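Local coordinates for hypothetical protein EF2904 (Enterococcus faecalis, PDB 2AZ4) that binds two zinc ions in a metallo-beta-lactamase fold and is probably a metal-dependent hydrolase, perhaps an RNA-binding exonuclease, though its function is not established, at residues 121-126 with 260-265; 266-271 with 279-284. All coordinates share one frame; numbering follows the deposited sequence.

Contact 1 joins two parts of the protein far apart in sequence: the end of helix 114-123 in the metallo-beta-lactamase region and the loop 261-264 that follows strand 256-260. It is partly buried and lies near the zinc site. Contact 2 is local and fully buried. It packs helix 265-274 on strand 278-282 of the six-stranded parallel sheet. The two share an element, because the loop of contact 1 leads straight into the helix of contact 2. F268 also packs against the backbone of G260 and Y261. Both interfaces are apolar. Contact 1 depends on one leucine, whereas contact 2 uses two separate side-chain pairs and has a helix cap beside it.

Contact 1: 121-126 with 260-265; sequences NSLNRK and GYPANV
L123 reaches across to Y261, P262 and A263, and its two methyl groups divide these partners between them. The contact between the two segments is apolar. CD2 of L123 lies 4.1 Å from CB of P262 and touches the proline ring near this atom. CD2 of L123 is also 4.1 Å from OH of Y261. It approaches the tyrosine ring obliquely, while the two side chains as a whole cross at about a right angle. The other methyl, CD1 of L123, packs 4.3 Å from CB of A263. L123 has CG anti to its carbonyl carbon (chi1 -70°), and this brings the forked end against the loop.

Hydrogen bonding shapes the loop itself. Y261 to N264 form a type I beta turn, with N264 N bonded to Y261 O at 3.0 Å. Within this turn, CD of P262 sits 3.4 Å above the plane of the Y261 ring, offset toward its rim. N264 then takes the N-cap position of the next helix.

F129 packs on both L123 and Y261. M285 of helix 283-293 touches P262, and I119 of helix 114-123 touches A263. A263 is also about 4 Å, side chain to side chain, from the zinc ligand H94. The contact thus joins the helix 114-123 to the turn between strand 256-260 and helix 265-274, close to the metal site.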
ATOM      1  N   ASN A 121      -5.487  -5.787   8.926  1.00 21.51           N
ATOM      2  CA  ASN A 121      -6.584  -6.195   9.791  1.00 22.77           C
ATOM      3  C   ASN A 121      -7.392  -4.978  10.278  1.00 23.06           C
ATOM      4  O   ASN A 121      -8.594  -5.076  10.496  1.00 23.72           O
ATOM      5  CB  ASN A 121      -6.078  -7.047  10.959  1.00 22.37           C
ATOM      6  CG  ASN A 121      -6.042  -8.518  10.621  1.00 22.86           C
ATOM      7  OD1 ASN A 121      -5.003  -9.061  10.304  1.00 25.38           O
ATOM      8  ND2 ASN A 121      -7.192  -9.158  10.644  1.00 25.58           N
ATOM      9  N   SER A 122      -6.716  -3.841  10.421  1.00 23.17           N
ATOM     10  CA  SER A 122      -7.355  -2.572  10.760  1.00 22.64           C
ATOM     11  C   SER A 122      -8.048  -1.938   9.548  1.00 23.31           C
ATOM     12  O   SER A 122      -9.207  -1.512   9.646  1.00 23.69           O
ATOM     13  CB  SER A 122      -6.318  -1.608  11.334  1.00 22.60           C
ATOM     14  OG  SER A 122      -6.874  -0.328  11.551  1.00 22.35           O
ATOM     15  N   LEU A 123      -7.358  -1.868   8.409  1.00 22.68           N
ATOM     16  CA  LEU A 123      -8.003  -1.406   7.182  1.00 23.15           C
ATOM     17  C   LEU A 123      -9.317  -2.150   6.927  1.00 23.67           C
ATOM     18  O   LEU A 123     -10.302  -1.533   6.473  1.00 23.51           O
ATOM     19  CB  LEU A 123      -7.075  -1.497   5.961  1.00 22.74           C
ATOM     20  CG  LEU A 123      -5.877  -0.525   5.896  1.00 23.08           C
ATOM     21  CD1 LEU A 123      -4.940  -0.829   4.727  1.00 20.59           C
ATOM     22  CD2 LEU A 123      -6.330   0.921   5.858  1.00 22.45           C
ATOM     23  N   ASN A 124      -9.343  -3.445   7.255  1.00 23.67           N
ATOM     24  CA  ASN A 124     -10.500  -4.300   6.961  1.00 24.96           C
ATOM     25  C   ASN A 124     -11.438  -4.582   8.143  1.00 26.20           C
ATOM     26  O   ASN A 124     -12.163  -5.601   8.158  1.00 26.53           O
ATOM     27  CB  ASN A 124     -10.056  -5.632   6.339  1.00 23.86           C
ATOM     28  CG  ASN A 124     -11.182  -6.310   5.569  1.00 23.05           C
ATOM     29  OD1 ASN A 124     -11.916  -5.652   4.825  1.00 21.62           O
ATOM     30  ND2 ASN A 124     -11.315  -7.625   5.734  1.00 19.48           N
ATOM     31  N   ARG A 125     -11.446  -3.683   9.122  1.00 27.38           N
ATOM     32  CA  ARG A 125     -12.240  -3.896  10.339  1.00 28.62           C
ATOM     33  C   ARG A 125     -13.744  -3.943  10.032  1.00 29.21           C
ATOM     34  O   ARG A 125     -14.489  -4.637  10.719  1.00 29.52           O
ATOM     35  CB  ARG A 125     -11.932  -2.815  11.383  1.00 28.14           C
ATOM     36  CG  ARG A 125     -12.285  -1.429  10.903  1.00 29.12           C
ATOM     37  CD  ARG A 125     -11.873  -0.350  11.875  1.00 33.13           C
ATOM     38  NE  ARG A 125     -12.369   0.938  11.399  1.00 35.95           N
ATOM     39  CZ  ARG A 125     -13.612   1.395  11.584  1.00 36.70           C
ATOM     40  NH1 ARG A 125     -14.512   0.679  12.257  1.00 37.28           N
ATOM     41  NH2 ARG A 125     -13.951   2.582  11.096  1.00 37.07           N
ATOM     42  N   LYS A 126     -14.170  -3.201   9.004  1.00 29.94           N
ATOM     43  CA  LYS A 126     -15.581  -3.155   8.575  1.00 31.09           C
ATOM     44  C   LYS A 126     -15.849  -4.062   7.364  1.00 31.01           C
ATOM     45  O   LYS A 126     -16.988  -4.156   6.875  1.00 30.86           O
ATOM     46  CB  LYS A 126     -15.988  -1.721   8.219  1.00 31.29           C
ATOM     47  CG  LYS A 126     -16.345  -0.814   9.384  1.00 33.35           C
ATOM     48  CD  LYS A 126     -16.447   0.646   8.888  1.00 33.42           C
ATOM     49  CE  LYS A 126     -17.521   1.440   9.642  1.00 38.98           C
ATOM     50  NZ  LYS A 126     -17.940   2.697   8.928  1.00 39.78           N
ATOM     51  N   GLY A 260      -5.306  11.748   6.787  1.00 16.47           N
ATOM     52  CA  GLY A 260      -4.270  11.059   6.049  1.00 16.87           C
ATOM     53  C   GLY A 260      -4.783   9.666   5.760  1.00 17.09           C
ATOM     54  O   GLY A 260      -5.925   9.332   6.084  1.00 17.21           O
ATOM     55  N   TYR A 261      -3.950   8.846   5.152  1.00 16.98           N
ATOM     56  CA  TYR A 261      -4.381   7.498   4.820  1.00 16.98           C
ATOM     57  C   TYR A 261      -3.860   6.578   5.916  1.00 16.26           C
ATOM     58  O   TYR A 261      -2.707   6.669   6.247  1.00 16.74           O
ATOM     59  CB  TYR A 261      -3.888   7.092   3.428  1.00 17.84           C
ATOM     60  CG  TYR A 261      -4.523   5.801   3.006  1.00 18.19           C
ATOM     61  CD1 TYR A 261      -5.861   5.772   2.592  1.00 20.57           C
ATOM     62  CD2 TYR A 261      -3.823   4.600   3.095  1.00 18.10           C
ATOM     63  CE1 TYR A 261      -6.487   4.562   2.247  1.00 20.09           C
ATOM     64  CE2 TYR A 261      -4.423   3.392   2.751  1.00 18.23           C
ATOM     65  CZ  TYR A 261      -5.756   3.385   2.322  1.00 20.29           C
ATOM     66  OH  TYR A 261      -6.369   2.197   1.973  1.00 21.12           O
ATOM     67  N   PRO A 262      -4.707   5.705   6.498  1.00 16.32           N
ATOM     68  CA  PRO A 262      -4.308   4.999   7.739  1.00 16.68           C
ATOM     69  C   PRO A 262      -3.091   4.059   7.666  1.00 16.11           C
ATOM     70  O   PRO A 262      -2.428   3.826   8.683  1.00 16.54           O
ATOM     71  CB  PRO A 262      -5.570   4.193   8.121  1.00 16.82           C
ATOM     72  CG  PRO A 262      -6.680   4.800   7.356  1.00 16.56           C
ATOM     73  CD  PRO A 262      -6.061   5.295   6.069  1.00 17.44           C
ATOM     74  N   ALA A 263      -2.803   3.516   6.491  1.00 16.09           N
ATOM     75  CA  ALA A 263      -1.605   2.688   6.327  1.00 15.90           C
ATOM     76  C   ALA A 263      -0.294   3.471   6.534  1.00 15.80           C
ATOM     77  O   ALA A 263       0.742   2.872   6.829  1.00 16.31           O
ATOM     78  CB  ALA A 263      -1.617   1.956   4.970  1.00 15.09           C
ATOM     79  N   ASN A 264      -0.339   4.797   6.394  1.00 16.79           N
ATOM     80  CA  ASN A 264       0.850   5.631   6.672  1.00 16.65           C
ATOM     81  C   ASN A 264       0.968   5.997   8.143  1.00 16.78           C
ATOM     82  O   ASN A 264       0.894   7.174   8.531  1.00 17.35           O
ATOM     83  CB  ASN A 264       0.882   6.899   5.798  1.00 15.69           C
ATOM     84  CG  ASN A 264       2.279   7.435   5.629  1.00 16.23           C
ATOM     85  OD1 ASN A 264       3.174   7.146   6.434  1.00 15.44           O
ATOM     86  ND2 ASN A 264       2.487   8.223   4.574  1.00 15.58           N
ATOM     87  N   VAL A 265       1.188   4.980   8.971  1.00 18.22           N
ATOM     88  CA  VAL A 265       1.130   5.145  10.421  1.00 18.27           C
ATOM     89  C   VAL A 265       2.246   6.071  10.901  1.00 18.08           C
ATOM     90  O   VAL A 265       2.056   6.852  11.823  1.00 16.20           O
ATOM     91  CB  VAL A 265       1.211   3.802  11.154  1.00 19.47           C
ATOM     92  CG1 VAL A 265       0.734   3.973  12.576  1.00 21.73           C
ATOM     93  CG2 VAL A 265       0.299   2.765  10.491  1.00 19.60           C
TER

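Contact 2: 266-271 with 279-284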
ATOM      1  N   GLU A 266       3.406   5.992  10.253  1.00 17.54           N
ATOM      2  CA  GLU A 266       4.542   6.823  10.652  1.00 18.28           C
ATOM      3  C   GLU A 266       4.339   8.301  10.402  1.00 16.69           C
ATOM      4  O   GLU A 266       4.905   9.117  11.123  1.00 16.75           O
ATOM      5  CB  GLU A 266       5.824   6.368   9.963  1.00 19.23           C
ATOM      6  CG  GLU A 266       6.545   5.244  10.666  1.00 24.81           C
ATOM      7  CD  GLU A 266       7.989   5.132  10.189  1.00 30.66           C
ATOM      8  OE1 GLU A 266       8.847   5.910  10.673  1.00 32.56           O
ATOM      9  OE2 GLU A 266       8.246   4.299   9.302  1.00 33.18           O
ATOM     10  N   ARG A 267       3.586   8.659   9.362  1.00 15.74           N
ATOM     11  CA  ARG A 267       3.246  10.061   9.161  1.00 15.31           C
ATOM     12  C   ARG A 267       2.400  10.554  10.341  1.00 15.58           C
ATOM     13  O   ARG A 267       2.666  11.620  10.887  1.00 15.27           O
ATOM     14  CB  ARG A 267       2.526  10.311   7.827  1.00 14.69           C
ATOM     15  CG  ARG A 267       2.160  11.783   7.608  1.00 15.06           C
ATOM     16  CD  ARG A 267       1.502  12.082   6.244  1.00 13.95           C
ATOM     17  NE  ARG A 267       2.346  11.678   5.116  1.00 13.02           N
ATOM     18  CZ  ARG A 267       1.958  11.721   3.840  1.00 13.82           C
ATOM     19  NH1 ARG A 267       0.751  12.186   3.532  1.00 13.49           N
ATOM     20  NH2 ARG A 267       2.771  11.297   2.871  1.00 14.23           N
ATOM     21  N   PHE A 268       1.390   9.778  10.743  1.00 15.54           N
ATOM     22  CA  PHE A 268       0.597  10.146  11.937  1.00 16.20           C
ATOM     23  C   PHE A 268       1.468  10.280  13.174  1.00 16.47           C
ATOM     24  O   PHE A 268       1.398  11.297  13.877  1.00 16.29           O
ATOM     25  CB  PHE A 268      -0.530   9.152  12.171  1.00 16.30           C
ATOM     26  CG  PHE A 268      -1.680   9.332  11.238  1.00 16.83           C
ATOM     27  CD1 PHE A 268      -2.724  10.231  11.557  1.00 15.74           C
ATOM     28  CD2 PHE A 268      -1.731   8.637  10.020  1.00 16.50           C
ATOM     29  CE1 PHE A 268      -3.820  10.400  10.697  1.00 15.18           C
ATOM     30  CE2 PHE A 268      -2.822   8.812   9.138  1.00 17.63           C
ATOM     31  CZ  PHE A 268      -3.874   9.688   9.476  1.00 17.50           C
ATOM     32  N   ALA A 269       2.314   9.276  13.404  1.00 16.57           N
ATOM     33  CA  ALA A 269       3.313   9.314  14.477  1.00 18.06           C
ATOM     34  C   ALA A 269       4.174  10.572  14.460  1.00 18.30           C
ATOM     35  O   ALA A 269       4.378  11.210  15.512  1.00 18.88           O
ATOM     36  CB  ALA A 269       4.176   8.033  14.468  1.00 17.53           C
ATOM     37  N   LYS A 270       4.680  10.948  13.285  1.00 19.38           N
ATOM     38  CA  LYS A 270       5.500  12.170  13.157  1.00 20.64           C
ATOM     39  C   LYS A 270       4.731  13.442  13.419  1.00 20.47           C
ATOM     40  O   LYS A 270       5.257  14.398  14.022  1.00 20.84           O
ATOM     41  CB  LYS A 270       6.164  12.274  11.773  1.00 21.32           C
ATOM     42  CG  LYS A 270       7.101  11.125  11.445  1.00 23.93           C
ATOM     43  CD  LYS A 270       8.348  11.139  12.360  1.00 32.24           C
ATOM     44  CE  LYS A 270       9.028   9.770  12.431  1.00 36.28           C
ATOM     45  NZ  LYS A 270      10.456   9.879  12.891  1.00 39.23           N
ATOM     46  N   ILE A 271       3.496  13.492  12.933  1.00 20.23           N
ATOM     47  CA  ILE A 271       2.649  14.644  13.207  1.00 20.83           C
ATOM     48  C   ILE A 271       2.477  14.817  14.726  1.00 21.16           C
ATOM     49  O   ILE A 271       2.667  15.913  15.254  1.00 21.10           O
ATOM     50  CB  ILE A 271       1.291  14.573  12.419  1.00 21.24           C
ATOM     51  CG1 ILE A 271       1.563  14.789  10.930  1.00 20.95           C
ATOM     52  CG2 ILE A 271       0.289  15.622  12.931  1.00 20.44           C
ATOM     53  CD1 ILE A 271       0.437  14.333  10.023  1.00 23.01           C
ATOM     54  N   VAL A 279      -2.537  16.896  19.267  1.00 19.96           N
ATOM     55  CA  VAL A 279      -3.198  16.136  18.214  1.00 18.91           C
ATOM     56  C   VAL A 279      -4.295  15.253  18.783  1.00 18.46           C
ATOM     57  O   VAL A 279      -4.101  14.638  19.832  1.00 18.48           O
ATOM     58  CB  VAL A 279      -2.182  15.254  17.451  1.00 18.73           C
ATOM     59  CG1 VAL A 279      -2.865  14.457  16.350  1.00 19.72           C
ATOM     60  CG2 VAL A 279      -1.081  16.137  16.855  1.00 19.27           C
ATOM     61  N   VAL A 280      -5.430  15.192  18.068  1.00 17.41           N
ATOM     62  CA  VAL A 280      -6.545  14.302  18.417  1.00 17.05           C
ATOM     63  C   VAL A 280      -6.927  13.500  17.171  1.00 16.66           C
ATOM     64  O   VAL A 280      -7.243  14.067  16.127  1.00 17.68           O
ATOM     65  CB  VAL A 280      -7.779  15.092  18.970  1.00 16.38           C
ATOM     66  CG1 VAL A 280      -8.826  14.148  19.529  1.00 15.49           C
ATOM     67  CG2 VAL A 280      -7.349  16.059  20.052  1.00 15.61           C
ATOM     68  N   LEU A 281      -6.887  12.187  17.273  1.00 16.88           N
ATOM     69  CA  LEU A 281      -7.197  11.340  16.115  1.00 17.00           C
ATOM     70  C   LEU A 281      -8.576  10.666  16.257  1.00 17.96           C
ATOM     71  O   LEU A 281      -9.102  10.535  17.368  1.00 18.09           O
ATOM     72  CB  LEU A 281      -6.104  10.274  15.902  1.00 16.64           C
ATOM     73  CG  LEU A 281      -4.636  10.685  15.618  1.00 16.34           C
ATOM     74  CD1 LEU A 281      -3.682   9.499  15.350  1.00 12.34           C
ATOM     75  CD2 LEU A 281      -4.540  11.677  14.458  1.00 13.78           C
ATOM     76  N   GLU A 282      -9.143  10.233  15.134  1.00 17.38           N
ATOM     77  CA  GLU A 282     -10.317   9.382  15.173  1.00 17.91           C
ATOM     78  C   GLU A 282      -9.895   8.108  15.903  1.00 17.06           C
ATOM     79  O   GLU A 282      -8.747   7.706  15.800  1.00 17.26           O
ATOM     80  CB  GLU A 282     -10.797   9.095  13.741  1.00 18.26           C
ATOM     81  CG  GLU A 282     -12.048   8.223  13.663  1.00 19.72           C
ATOM     82  CD  GLU A 282     -11.692   6.747  13.633  1.00 23.92           C
ATOM     83  OE1 GLU A 282     -10.556   6.445  13.230  1.00 25.90           O
ATOM     84  OE2 GLU A 282     -12.514   5.887  14.022  1.00 24.72           O
ATOM     85  N   ALA A 283     -10.814   7.477  16.637  1.00 16.77           N
ATOM     86  CA  ALA A 283     -10.467   6.373  17.554  1.00 16.24           C
ATOM     87  C   ALA A 283      -9.750   5.170  16.940  1.00 16.48           C
ATOM     88  O   ALA A 283      -8.807   4.632  17.547  1.00 16.55           O
ATOM     89  CB  ALA A 283     -11.684   5.928  18.377  1.00 15.87           C
ATOM     90  N   ASN A 284     -10.181   4.749  15.753  1.00 16.99           N
ATOM     91  CA  ASN A 284      -9.606   3.563  15.093  1.00 16.79           C
ATOM     92  C   ASN A 284      -8.189   3.846  14.658  1.00 16.26           C
ATOM     93  O   ASN A 284      -7.340   2.962  14.690  1.00 16.93           O
ATOM     94  CB  ASN A 284     -10.465   3.095  13.899  1.00 16.61           C
ATOM     95  CG  ASN A 284     -11.810   2.500  14.343  1.00 17.91           C
ATOM     96  OD1 ASN A 284     -11.877   1.370  14.793  1.00 19.21           O
ATOM     97  ND2 ASN A 284     -12.872   3.271  14.215  1.00 19.10           N
TER
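Residues 266-271 of helix 265-274 pack against residues 279-282 of strand 278-282. The CA atoms come nearest at I271 CA to V279 CA, 7.8 Å, and F268 CA to L281 CA, 8.9 Å. Helix residues three apart face strand residues two apart, in antiparallel order. V279 and L281 both point toward the helix. The two elements form the second half of a beta-alpha-beta crossover from strand 256-260. Strand 328-331, whose L329 and Q331 touch I271 and F268, lies between the two strands in the sheet.

CD2 of L281 meets the edge of the F268 ring, near its plane, 3.7 Å from CD1 of F268. CD1 of L281 is 4.0 Å from CD1 of F268. F268 has CG anti to its carbonyl carbon (chi1 -76°), which carries the ring over to the leucine. I271 and V279 cross at about a right angle, with CG2 of I271 4.2 Å from CG2 of V279.

At the strand end, E282 is the N-cap of helix 283-293. OE2 of E282 accepts from N284 N at 3.1 Å, from above the carboxylate plane, and from N284 ND2 at 2.6 Å, through its syn lone pair.

The interface therefore rests on hydrophobic packing of buried side chains. The carboxylate of E282, probably charged, lies outside it. N284 gives OE2 two donors and M285 N binds OE1, so both oxygens are held at the helix start.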